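Local coordinates for protein aspartate aminotransferase, cytoplasmic (Schizosaccharomyces pombe 972h-, PDB 6JPK) that catalyses the reversible, pyridoxal-phosphate-dependent transfer of the amino group between L-aspartate and 2-oxoglutarate, giving oxaloacetate and L-glutamate, at residues T109-E120 with W138-L148. The protein carries 1 engineered substitution. Numbering follows the deposited sequence.
Sequences TGANFLAASFIE and WPVHRTLWEKL. With PO4 (phosphate ion), chain C.
With CG beside the backbone N (chi1 -79°), Trp145 lays its indole across Ala116, whereas Leu144 holds CG anti to the backbone N (chi1 180°) and drives its two methyls at helix 107-127. How a small residue lets two helices meet is well illustrated here: Ala116 CB stands 3.5 Å from the centroid of the six-membered ring of Trp145, squarely over the face in a CH-pi contact. Ile119 CD1 reaches the edge of that indole, 4.0 Å from Trp145 CH2. Leu144 is a knob in the hole formed by Thr109, Asn112, Phe113 and Ala116, its CD2 lying 3.7 Å from Ala116 CB. Further along, Leu148 CD1 touches Ala116 CB at 3.6 Å while its CD2 meets the Phe113 ring. A serine at Trp145 would probably leave Ala116 and Ile119 facing a gap where the indole had lain. At the other end, Asn112 ND2 and His141 NE2 both hydrogen-bond Asp219 OD2, Asn112 ND2 also bonds Gly108 O, and Thr109 N donates to phosphate O1 (2.9 Å). Crossing at -39°, the helices follow strands 100-106 and 131-135 of the large mixed sheet, as in fold-type I aminotransferases; here the bound phosphate ion probably marks the cofactor phosphate site, beside Trp138, a likely aspartate-binding residue.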
loop_
_atom_site.group_PDB
_atom_site.type_symbol
_atom_site.label_atom_id
_atom_site.label_comp_id
_atom_site.label_asym_id
_atom_site.label_seq_id
_atom_site.Cartn_x
_atom_site.Cartn_y
_atom_site.Cartn_z
ATOM N N THR A 109 9.014 -0.757 2.992
ATOM C CA THR A 109 9.072 0.496 2.237
ATOM C C THR A 109 7.967 1.447 2.679
ATOM O O THR A 109 8.209 2.641 2.893
ATOM C CB THR A 109 8.978 0.222 0.740
ATOM O OG1 THR A 109 10.056 -0.636 0.363
ATOM C CG2 THR A 109 9.089 1.537 -0.049
ATOM N N GLY A 110 6.742 0.926 2.826
ATOM C CA GLY A 110 5.647 1.742 3.319
ATOM C C GLY A 110 5.859 2.228 4.739
ATOM O O GLY A 110 5.449 3.340 5.081
ATOM N N ALA A 111 6.499 1.414 5.591
ATOM C CA ALA A 111 6.850 1.905 6.922
ATOM C C ALA A 111 7.823 3.080 6.833
ATOM O O ALA A 111 7.661 4.089 7.533
ATOM C CB ALA A 111 7.441 0.781 7.772
ATOM N N ASN A 112 8.838 2.965 5.976
ATOM C CA ASN A 112 9.771 4.071 5.779
ATOM C C ASN A 112 9.049 5.304 5.241
ATOM O O ASN A 112 9.356 6.438 5.635
ATOM C CB ASN A 112 10.904 3.644 4.828
ATOM C CG ASN A 112 12.019 2.866 5.544
ATOM O OD1 ASN A 112 12.893 3.460 6.168
ATOM N ND2 ASN A 112 11.982 1.536 5.454
ATOM N N PHE A 113 8.081 5.104 4.339
ATOM C CA PHE A 113 7.342 6.243 3.806
ATOM C C PHE A 113 6.552 6.930 4.909
ATOM O O PHE A 113 6.533 8.167 5.000
ATOM C CB PHE A 113 6.419 5.797 2.670
ATOM C CG PHE A 113 5.583 6.913 2.105
ATOM C CD1 PHE A 113 4.287 7.123 2.554
ATOM C CD2 PHE A 113 6.104 7.771 1.152
ATOM C CE1 PHE A 113 3.516 8.165 2.054
ATOM C CE2 PHE A 113 5.344 8.809 0.639
ATOM C CZ PHE A 113 4.047 9.010 1.087
ATOM N N LEU A 114 5.921 6.140 5.781
ATOM C CA LEU A 114 5.180 6.709 6.905
ATOM C C LEU A 114 6.093 7.518 7.815
ATOM O O LEU A 114 5.776 8.657 8.180
ATOM C CB LEU A 114 4.514 5.600 7.719
ATOM C CG LEU A 114 3.033 5.295 7.543
ATOM C CD1 LEU A 114 2.638 4.201 8.536
ATOM C CD2 LEU A 114 2.201 6.557 7.759
ATOM N N ALA A 115 7.207 6.920 8.239
ATOM C CA ALA A 115 8.093 7.610 9.164
ATOM C C ALA A 115 8.626 8.889 8.544
ATOM O O ALA A 115 8.659 9.939 9.197
ATOM C CB ALA A 115 9.239 6.687 9.579
ATOM N N ALA A 116 9.024 8.826 7.270
ATOM C CA ALA A 116 9.611 9.990 6.618
ATOM C C ALA A 116 8.579 11.093 6.417
ATOM O O ALA A 116 8.886 12.269 6.632
ATOM C CB ALA A 116 10.234 9.592 5.282
ATOM N N SER A 117 7.357 10.736 5.997
ATOM C CA SER A 117 6.295 11.736 5.879
ATOM C C SER A 117 6.043 12.418 7.215
ATOM O O SER A 117 6.001 13.651 7.299
ATOM C CB SER A 117 4.996 11.106 5.374
ATOM O OG SER A 117 5.177 10.479 4.125
ATOM N N PHE A 118 5.883 11.627 8.277
ATOM C CA PHE A 118 5.672 12.218 9.591
ATOM C C PHE A 118 6.849 13.108 9.993
ATOM O O PHE A 118 6.662 14.249 10.438
ATOM C CB PHE A 118 5.453 11.135 10.652
ATOM C CG PHE A 118 5.342 11.706 12.030
ATOM C CD1 PHE A 118 4.147 12.238 12.469
ATOM C CD2 PHE A 118 6.453 11.792 12.852
ATOM C CE1 PHE A 118 4.044 12.812 13.727
ATOM C CE2 PHE A 118 6.362 12.360 14.092
ATOM C CZ PHE A 118 5.145 12.879 14.536
ATOM N N ILE A 119 8.073 12.596 9.859
ATOM C CA ILE A 119 9.241 13.347 10.318
ATOM C C ILE A 119 9.423 14.627 9.501
ATOM O O ILE A 119 9.806 15.671 10.042
ATOM C CB ILE A 119 10.493 12.450 10.289
ATOM C CG1 ILE A 119 10.392 11.390 11.401
ATOM C CG2 ILE A 119 11.767 13.277 10.477
ATOM C CD1 ILE A 119 11.340 10.193 11.223
ATOM N N GLU A 120 9.144 14.575 8.195
ATOM C CA GLU A 120 9.252 15.782 7.375
ATOM C C GLU A 120 8.289 16.864 7.860
ATOM O O GLU A 120 8.686 18.016 8.065
ATOM C CB GLU A 120 9.004 15.448 5.900
ATOM C CG GLU A 120 9.279 16.617 4.945
ATOM C CD GLU A 120 8.146 17.634 4.884
ATOM O OE1 GLU A 120 8.443 18.835 4.722
ATOM O OE2 GLU A 120 6.964 17.249 5.008
ATOM N N TRP A 138 20.515 0.837 0.542
ATOM C CA TRP A 138 19.381 0.587 -0.334
ATOM C C TRP A 138 18.990 1.880 -1.055
ATOM O O TRP A 138 18.676 2.879 -0.389
ATOM C CB TRP A 138 18.217 0.057 0.498
ATOM C CG TRP A 138 17.028 -0.344 -0.287
ATOM C CD1 TRP A 138 17.012 -0.980 -1.497
ATOM C CD2 TRP A 138 15.661 -0.133 0.076
ATOM N NE1 TRP A 138 15.713 -1.180 -1.906
ATOM C CE2 TRP A 138 14.866 -0.668 -0.957
ATOM C CE3 TRP A 138 15.031 0.454 1.181
ATOM C CZ2 TRP A 138 13.470 -0.634 -0.918
ATOM C CZ3 TRP A 138 13.645 0.486 1.217
ATOM C CH2 TRP A 138 12.882 -0.053 0.173
ATOM N N PRO A 139 19.028 1.915 -2.395
ATOM C CA PRO A 139 18.896 3.205 -3.109
ATOM C C PRO A 139 17.572 3.922 -2.879
ATOM O O PRO A 139 17.518 5.153 -3.003
ATOM C CB PRO A 139 19.066 2.814 -4.586
ATOM C CG PRO A 139 19.809 1.488 -4.547
ATOM C CD PRO A 139 19.284 0.792 -3.315
ATOM N N VAL A 140 16.507 3.199 -2.529
ATOM C CA VAL A 140 15.244 3.860 -2.226
ATOM C C VAL A 140 15.335 4.714 -0.964
ATOM O O VAL A 140 14.531 5.631 -0.789
ATOM C CB VAL A 140 14.124 2.803 -2.137
ATOM C CG1 VAL A 140 12.823 3.416 -1.682
ATOM C CG2 VAL A 140 13.931 2.155 -3.509
ATOM N N HIS A 141 16.297 4.456 -0.074
ATOM C CA HIS A 141 16.422 5.317 1.102
ATOM C C HIS A 141 16.636 6.768 0.694
ATOM O O HIS A 141 16.092 7.681 1.324
ATOM C CB HIS A 141 17.563 4.849 2.006
ATOM C CG HIS A 141 17.190 3.719 2.917
ATOM N ND1 HIS A 141 18.119 3.033 3.673
ATOM C CD2 HIS A 141 15.990 3.157 3.195
ATOM C CE1 HIS A 141 17.506 2.091 4.368
ATOM N NE2 HIS A 141 16.215 2.148 4.098
ATOM N N ARG A 142 17.407 7.005 -0.368
ATOM C CA ARG A 142 17.657 8.381 -0.779
ATOM C C ARG A 142 16.441 8.986 -1.468
ATOM O O ARG A 142 15.975 10.058 -1.079
ATOM C CB ARG A 142 18.875 8.469 -1.701
ATOM C CG ARG A 142 18.995 9.850 -2.345
ATOM C CD ARG A 142 20.233 9.994 -3.240
ATOM N NE ARG A 142 21.471 9.942 -2.460
ATOM C CZ ARG A 142 22.060 10.990 -1.888
ATOM N NH1 ARG A 142 21.540 12.218 -1.984
ATOM N NH2 ARG A 142 23.188 10.807 -1.217
ATOM N N THR A 143 15.913 8.314 -2.499
ATOM C CA THR A 143 14.841 8.915 -3.291
ATOM C C THR A 143 13.555 9.051 -2.489
ATOM O O THR A 143 12.824 10.025 -2.666
ATOM C CB THR A 143 14.584 8.101 -4.573
ATOM O OG1 THR A 143 14.317 6.734 -4.243
ATOM C CG2 THR A 143 15.792 8.152 -5.486
ATOM N N LEU A 144 13.267 8.111 -1.591
ATOM C CA LEU A 144 12.041 8.228 -0.807
ATOM C C LEU A 144 12.048 9.502 0.031
ATOM O O LEU A 144 11.038 10.221 0.097
ATOM C CB LEU A 144 11.863 6.983 0.068
ATOM C CG LEU A 144 10.633 6.906 0.976
ATOM C CD1 LEU A 144 10.121 5.461 1.079
ATOM C CD2 LEU A 144 10.929 7.472 2.369
ATOM N N TRP A 145 13.193 9.814 0.659
ATOM C CA TRP A 145 13.280 10.994 1.514
ATOM C C TRP A 145 13.343 12.267 0.689
ATOM O O TRP A 145 12.695 13.262 1.037
ATOM C CB TRP A 145 14.496 10.893 2.443
ATOM C CG TRP A 145 14.250 9.994 3.620
ATOM C CD1 TRP A 145 14.345 8.635 3.651
ATOM C CD2 TRP A 145 13.866 10.398 4.940
ATOM N NE1 TRP A 145 14.040 8.163 4.909
ATOM C CE2 TRP A 145 13.735 9.226 5.716
ATOM C CE3 TRP A 145 13.609 11.636 5.537
ATOM C CZ2 TRP A 145 13.370 9.255 7.054
ATOM C CZ3 TRP A 145 13.246 11.663 6.875
ATOM C CH2 TRP A 145 13.133 10.480 7.618
ATOM N N GLU A 146 14.126 12.263 -0.397
ATOM C CA GLU A 146 14.190 13.432 -1.277
ATOM C C GLU A 146 12.826 13.755 -1.885
ATOM O O GLU A 146 12.460 14.934 -2.008
ATOM C CB GLU A 146 15.225 13.216 -2.391
ATOM C CG GLU A 146 16.695 13.323 -1.941
ATOM C CD GLU A 146 17.710 12.973 -3.043
ATOM O OE1 GLU A 146 17.304 12.420 -4.094
ATOM O OE2 GLU A 146 18.925 13.253 -2.850
ATOM N N LYS A 147 12.061 12.727 -2.284
ATOM C CA LYS A 147 10.727 12.977 -2.836
ATOM C C LYS A 147 9.813 13.650 -1.822
ATOM O O LYS A 147 8.894 14.374 -2.208
ATOM C CB LYS A 147 10.061 11.681 -3.313
ATOM C CG LYS A 147 10.725 10.965 -4.493
ATOM C CD LYS A 147 10.905 11.838 -5.707
ATOM C CE LYS A 147 11.337 10.978 -6.897
ATOM N NZ LYS A 147 11.392 11.787 -8.139
ATOM N N LEU A 148 10.025 13.411 -0.529
ATOM C CA LEU A 148 9.237 14.074 0.501
ATOM C C LEU A 148 9.816 15.414 0.896
ATOM O O LEU A 148 9.301 16.044 1.821
ATOM C CB LEU A 148 9.103 13.178 1.736
ATOM C CG LEU A 148 8.210 11.965 1.479
ATOM C CD1 LEU A 148 8.349 10.912 2.568
ATOM C CD2 LEU A 148 6.752 12.416 1.336
HETATM P P PO4 C . 9.972 -4.312 1.685
HETATM O O1 PO4 C . 9.300 -3.027 1.246
HETATM O O2 PO4 C . 9.467 -4.769 3.035
HETATM O O3 PO4 C . 9.689 -5.362 0.631
HETATM O O4 PO4 C . 11.468 -4.150 1.803
HETATM O O HOH W 1 12.659 5.842 6.632
#